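Local coordinates for 199aa long hypothetical Trp repressor binding protein (Sulfolobus tokodaii, PDB 2ZKI) that is of unknown function but probably binds a flavin such as FMN, as do relatives of its flavodoxin-like, Trp-repressor-binding-protein family, at residues A[10-22]-A[52-64]. Numbering follows the deposited sequence.
Sequences LFYGYGSIVELAK and IPFDKVKDIPEVT. With SO4 (sulfate ion), chain I.
I52 sets its CG2 methyl squarely over one face of the Y14 ring, a CH-pi contact 3.5 Å from the ring centroid and only 3° off its normal. With CG1 beside the backbone N (chi1 -70°), the CG2 branch is the one turned to the ring, and it also meets a face of F54, nearer the rim. P53 brings CD against Y14 CB. F54 completes the cluster as a T-shaped pair, receiving the edge of Y14 on its face with centroids 5.4 Å apart and planes at 70°. K56 lays CB near the carbonyl O of Y14. V57 rests CG2 3.5 Å from Y14 CD1 and close to G13 O. After the type I turn 57-60, I60 brings CD1 up to the edge of the F11 ring, 3.7 Å from F11 CZ, and past V18 CG1. V63 closes the run, its CB and both methyls round L10 CD1. Y14 OH, like Y12 OH, hydrogen-bonds E42 OE2. With an alanine in place of Y14, I52 and F54 would probably lose the ring they pack on, and E42 one of its two phenol partners. No hydrogen bond or salt bridge crosses between the segments, so apolar packing holds this loop over the turn after strand 6-11. A sulfate there, probably from the crystallisation liquor, accepts a hydrogen bond at O4 from Y14 N (2.9 Å); its place is consistent with the phosphate-binding loop of flavodoxin-like folds, where FMN would place its phosphate.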
loop_
_atom_site.group_PDB
_atom_site.type_symbol
_atom_site.label_atom_id
_atom_site.label_comp_id
_atom_site.label_asym_id
_atom_site.label_seq_id
_atom_site.Cartn_x
_atom_site.Cartn_y
_atom_site.Cartn_z
ATOM N N LEU A 10 22.095 -2.131 2.079
ATOM C CA LEU A 10 21.892 -2.603 0.717
ATOM C C LEU A 10 21.149 -1.548 -0.089
ATOM O O LEU A 10 20.175 -0.970 0.392
ATOM C CB LEU A 10 21.104 -3.914 0.743
ATOM C CG LEU A 10 20.768 -4.634 -0.564
ATOM C CD1 LEU A 10 22.027 -5.039 -1.294
ATOM C CD2 LEU A 10 19.906 -5.847 -0.275
ATOM N N PHE A 11 21.608 -1.294 -1.312
ATOM C CA PHE A 11 20.995 -0.266 -2.150
ATOM C C PHE A 11 21.194 -0.468 -3.651
ATOM O O PHE A 11 22.176 -1.066 -4.086
ATOM C CB PHE A 11 21.475 1.135 -1.733
ATOM C CG PHE A 11 22.894 1.448 -2.133
ATOM C CD1 PHE A 11 23.960 1.066 -1.327
ATOM C CD2 PHE A 11 23.162 2.145 -3.308
ATOM C CE1 PHE A 11 25.272 1.362 -1.695
ATOM C CE2 PHE A 11 24.471 2.443 -3.683
ATOM C CZ PHE A 11 25.525 2.051 -2.875
ATOM N N TYR A 12 20.238 0.030 -4.429
ATOM C CA TYR A 12 20.424 0.232 -5.860
ATOM C C TYR A 12 20.720 1.713 -6.077
ATOM O O TYR A 12 20.230 2.557 -5.324
ATOM C CB TYR A 12 19.169 -0.179 -6.641
ATOM C CG TYR A 12 19.233 0.145 -8.122
ATOM C CD1 TYR A 12 19.744 -0.774 -9.036
ATOM C CD2 TYR A 12 18.790 1.378 -8.605
ATOM C CE1 TYR A 12 19.811 -0.477 -10.395
ATOM C CE2 TYR A 12 18.853 1.687 -9.960
ATOM C CZ TYR A 12 19.362 0.756 -10.849
ATOM O OH TYR A 12 19.424 1.061 -12.191
ATOM N N GLY A 13 21.526 2.030 -7.087
ATOM C CA GLY A 13 21.694 3.422 -7.495
ATOM C C GLY A 13 23.110 3.935 -7.666
ATOM O O GLY A 13 24.083 3.253 -7.335
ATOM N N TYR A 14 23.206 5.160 -8.179
ATOM C CA TYR A 14 24.479 5.761 -8.565
ATOM C C TYR A 14 24.588 7.228 -8.133
ATOM O O TYR A 14 25.662 7.831 -8.234
ATOM C CB TYR A 14 24.679 5.645 -10.086
ATOM C CG TYR A 14 24.498 4.244 -10.634
ATOM C CD1 TYR A 14 25.552 3.333 -10.633
ATOM C CD2 TYR A 14 23.268 3.829 -11.151
ATOM C CE1 TYR A 14 25.393 2.043 -11.128
ATOM C CE2 TYR A 14 23.097 2.540 -11.649
ATOM C CZ TYR A 14 24.165 1.653 -11.636
ATOM O OH TYR A 14 24.010 0.377 -12.126
ATOM N N GLY A 15 23.482 7.792 -7.649
ATOM C CA GLY A 15 23.414 9.215 -7.312
ATOM C C GLY A 15 23.393 9.524 -5.824
ATOM O O GLY A 15 24.261 9.070 -5.069
ATOM N N SER A 16 22.394 10.304 -5.412
ATOM C CA SER A 16 22.249 10.748 -4.020
ATOM C C SER A 16 21.856 9.627 -3.052
ATOM O O SER A 16 21.985 9.778 -1.833
ATOM C CB SER A 16 21.246 11.904 -3.928
ATOM O OG SER A 16 19.999 11.556 -4.508
ATOM N N ILE A 17 21.376 8.512 -3.601
ATOM C CA ILE A 17 21.032 7.331 -2.808
ATOM C C ILE A 17 22.285 6.700 -2.183
ATOM O O ILE A 17 22.224 6.132 -1.087
ATOM C CB ILE A 17 20.212 6.294 -3.647
ATOM C CG1 ILE A 17 19.698 5.140 -2.776
ATOM C CG2 ILE A 17 21.012 5.776 -4.840
ATOM C CD1 ILE A 17 18.376 5.419 -2.092
ATOM N N VAL A 18 23.414 6.827 -2.882
ATOM C CA VAL A 18 24.706 6.332 -2.409
ATOM C C VAL A 18 25.135 7.082 -1.147
ATOM O O VAL A 18 25.534 6.460 -0.161
ATOM C CB VAL A 18 25.807 6.459 -3.500
ATOM C CG1 VAL A 18 27.143 5.935 -2.990
ATOM C CG2 VAL A 18 25.401 5.728 -4.776
ATOM N N GLU A 19 25.042 8.412 -1.178
ATOM C CA GLU A 19 25.396 9.234 -0.020
ATOM C C GLU A 19 24.465 8.964 1.163
ATOM O O GLU A 19 24.899 8.995 2.316
ATOM C CB GLU A 19 25.418 10.727 -0.370
ATOM C CG GLU A 19 26.239 11.568 0.622
ATOM C CD GLU A 19 26.134 13.073 0.392
ATOM O OE1 GLU A 19 26.077 13.820 1.397
ATOM O OE2 GLU A 19 26.113 13.510 -0.782
ATOM N N LEU A 20 23.195 8.687 0.869
ATOM C CA LEU A 20 22.234 8.268 1.891
ATOM C C LEU A 20 22.650 6.956 2.557
ATOM O O LEU A 20 22.494 6.791 3.767
ATOM C CB LEU A 20 20.827 8.135 1.298
ATOM C CG LEU A 20 20.002 9.406 1.065
ATOM C CD1 LEU A 20 18.774 9.102 0.213
ATOM C CD2 LEU A 20 19.591 10.063 2.383
ATOM N N ALA A 21 23.188 6.038 1.755
ATOM C CA ALA A 21 23.651 4.734 2.232
ATOM C C ALA A 21 24.880 4.837 3.140
ATOM O O ALA A 21 24.994 4.094 4.116
ATOM C CB ALA A 21 23.934 3.815 1.055
ATOM N N LYS A 22 25.788 5.756 2.814
ATOM C CA LYS A 22 26.987 5.996 3.623
ATOM C C LYS A 22 26.666 6.607 4.988
ATOM O O LYS A 22 27.297 6.263 5.990
ATOM C CB LYS A 22 27.976 6.895 2.878
ATOM C CG LYS A 22 28.840 6.176 1.857
ATOM C CD LYS A 22 29.904 7.113 1.305
ATOM C CE LYS A 22 30.818 6.414 0.312
ATOM N NZ LYS A 22 30.151 6.190 -1.002
ATOM N N ILE A 52 25.111 6.582 -17.181
ATOM C CA ILE A 52 25.239 6.052 -15.819
ATOM C C ILE A 52 26.691 6.142 -15.322
ATOM O O ILE A 52 27.599 5.584 -15.948
ATOM C CB ILE A 52 24.691 4.597 -15.699
ATOM C CG1 ILE A 52 23.164 4.590 -15.839
ATOM C CG2 ILE A 52 25.095 3.967 -14.361
ATOM C CD1 ILE A 52 22.537 3.202 -15.892
ATOM N N PRO A 53 26.910 6.855 -14.195
ATOM C CA PRO A 53 28.250 6.976 -13.629
ATOM C C PRO A 53 28.583 5.812 -12.694
ATOM O O PRO A 53 28.358 5.898 -11.482
ATOM C CB PRO A 53 28.193 8.308 -12.861
ATOM C CG PRO A 53 26.723 8.623 -12.676
ATOM C CD PRO A 53 25.909 7.577 -13.388
ATOM N N PHE A 54 29.110 4.732 -13.270
ATOM C CA PHE A 54 29.519 3.548 -12.509
ATOM C C PHE A 54 30.689 3.857 -11.575
ATOM O O PHE A 54 30.826 3.241 -10.515
ATOM C CB PHE A 54 29.901 2.400 -13.451
ATOM C CG PHE A 54 28.749 1.853 -14.254
ATOM C CD1 PHE A 54 28.452 2.368 -15.514
ATOM C CD2 PHE A 54 27.972 0.808 -13.757
ATOM C CE1 PHE A 54 27.392 1.860 -16.263
ATOM C CE2 PHE A 54 26.908 0.290 -14.499
ATOM C CZ PHE A 54 26.619 0.818 -15.753
ATOM N N ASP A 55 31.515 4.822 -11.983
ATOM C CA ASP A 55 32.706 5.256 -11.240
ATOM C C ASP A 55 32.398 5.823 -9.847
ATOM O O ASP A 55 33.278 5.876 -8.983
ATOM C CB ASP A 55 33.510 6.270 -12.068
ATOM C CG ASP A 55 32.657 7.428 -12.572
ATOM O OD1 ASP A 55 32.236 8.269 -11.746
ATOM O OD2 ASP A 55 32.414 7.502 -13.798
ATOM N N LYS A 56 31.151 6.243 -9.644
ATOM C CA LYS A 56 30.686 6.724 -8.343
ATOM C C LYS A 56 30.481 5.578 -7.348
ATOM O O LYS A 56 30.478 5.796 -6.133
ATOM C CB LYS A 56 29.384 7.521 -8.500
ATOM C CG LYS A 56 29.549 8.904 -9.132
ATOM C CD LYS A 56 30.072 9.927 -8.124
ATOM C CE LYS A 56 30.342 11.281 -8.771
ATOM N NZ LYS A 56 31.548 11.264 -9.653
ATOM N N VAL A 57 30.320 4.364 -7.874
ATOM C CA VAL A 57 29.982 3.191 -7.064
ATOM C C VAL A 57 31.041 2.082 -7.152
ATOM O O VAL A 57 30.857 0.993 -6.596
ATOM C CB VAL A 57 28.593 2.608 -7.456
ATOM C CG1 VAL A 57 27.975 1.857 -6.286
ATOM C CG2 VAL A 57 27.648 3.708 -7.901
ATOM N N LYS A 58 32.151 2.360 -7.837
ATOM C CA LYS A 58 33.194 1.347 -8.057
ATOM C C LYS A 58 33.986 0.966 -6.800
ATOM O O LYS A 58 34.617 -0.092 -6.756
ATOM C CB LYS A 58 34.124 1.749 -9.208
ATOM C CG LYS A 58 33.550 1.398 -10.578
ATOM C CD LYS A 58 34.491 1.738 -11.721
ATOM C CE LYS A 58 33.843 1.393 -13.059
ATOM N NZ LYS A 58 34.728 1.700 -14.217
ATOM N N ASP A 59 33.933 1.822 -5.784
ATOM C CA ASP A 59 34.530 1.521 -4.486
ATOM C C ASP A 59 33.656 0.588 -3.647
ATOM O O ASP A 59 34.161 -0.117 -2.771
ATOM C CB ASP A 59 34.818 2.811 -3.716
ATOM C CG ASP A 59 35.998 3.578 -4.281
ATOM O OD1 ASP A 59 37.103 2.998 -4.364
ATOM O OD2 ASP A 59 35.821 4.764 -4.637
ATOM N N ILE A 60 32.350 0.591 -3.919
ATOM C CA ILE A 60 31.390 -0.248 -3.195
ATOM C C ILE A 60 31.192 -1.595 -3.896
ATOM O O ILE A 60 30.721 -1.637 -5.035
ATOM C CB ILE A 60 30.027 0.469 -3.007
ATOM C CG1 ILE A 60 30.213 1.772 -2.225
ATOM C CG2 ILE A 60 29.024 -0.441 -2.295
ATOM C CD1 ILE A 60 29.149 2.813 -2.495
ATOM N N PRO A 61 31.549 -2.700 -3.212
ATOM C CA PRO A 61 31.437 -4.051 -3.765
ATOM C C PRO A 61 29.990 -4.480 -3.984
ATOM O O PRO A 61 29.083 -3.932 -3.359
ATOM C CB PRO A 61 32.079 -4.931 -2.682
ATOM C CG PRO A 61 32.869 -3.998 -1.832
ATOM C CD PRO A 61 32.099 -2.725 -1.847
ATOM N N GLU A 62 29.787 -5.449 -4.872
ATOM C CA GLU A 62 28.463 -6.017 -5.107
ATOM C C GLU A 62 28.049 -6.937 -3.964
ATOM O O GLU A 62 28.885 -7.602 -3.351
ATOM C CB GLU A 62 28.417 -6.780 -6.434
ATOM C CG GLU A 62 28.279 -5.896 -7.666
ATOM C CD GLU A 62 28.001 -6.685 -8.938
ATOM O OE1 GLU A 62 27.511 -6.079 -9.915
ATOM O OE2 GLU A 62 28.268 -7.907 -8.964
ATOM N N VAL A 63 26.749 -6.964 -3.686
ATOM C CA VAL A 63 26.198 -7.797 -2.625
ATOM C C VAL A 63 26.194 -9.269 -3.032
ATOM O O VAL A 63 25.970 -9.602 -4.196
ATOM C CB VAL A 63 24.767 -7.339 -2.230
ATOM C CG1 VAL A 63 23.791 -7.500 -3.396
ATOM C CG2 VAL A 63 24.270 -8.078 -0.988
ATOM N N THR A 64 26.464 -10.138 -2.066
ATOM C CA THR A 64 26.359 -11.578 -2.260
ATOM C C THR A 64 25.300 -12.130 -1.306
ATOM O O THR A 64 24.862 -11.431 -0.388
ATOM C CB THR A 64 27.716 -12.285 -2.022
ATOM O OG1 THR A 64 28.190 -11.992 -0.702
ATOM C CG2 THR A 64 28.755 -11.829 -3.045
HETATM S S SO4 I . 20.259 7.105 -9.421
HETATM O O1 SO4 I . 21.106 8.261 -9.705
HETATM O O2 SO4 I . 19.946 7.070 -7.993
HETATM O O3 SO4 I . 19.025 7.211 -10.196
HETATM O O4 SO4 I . 20.964 5.880 -9.785
#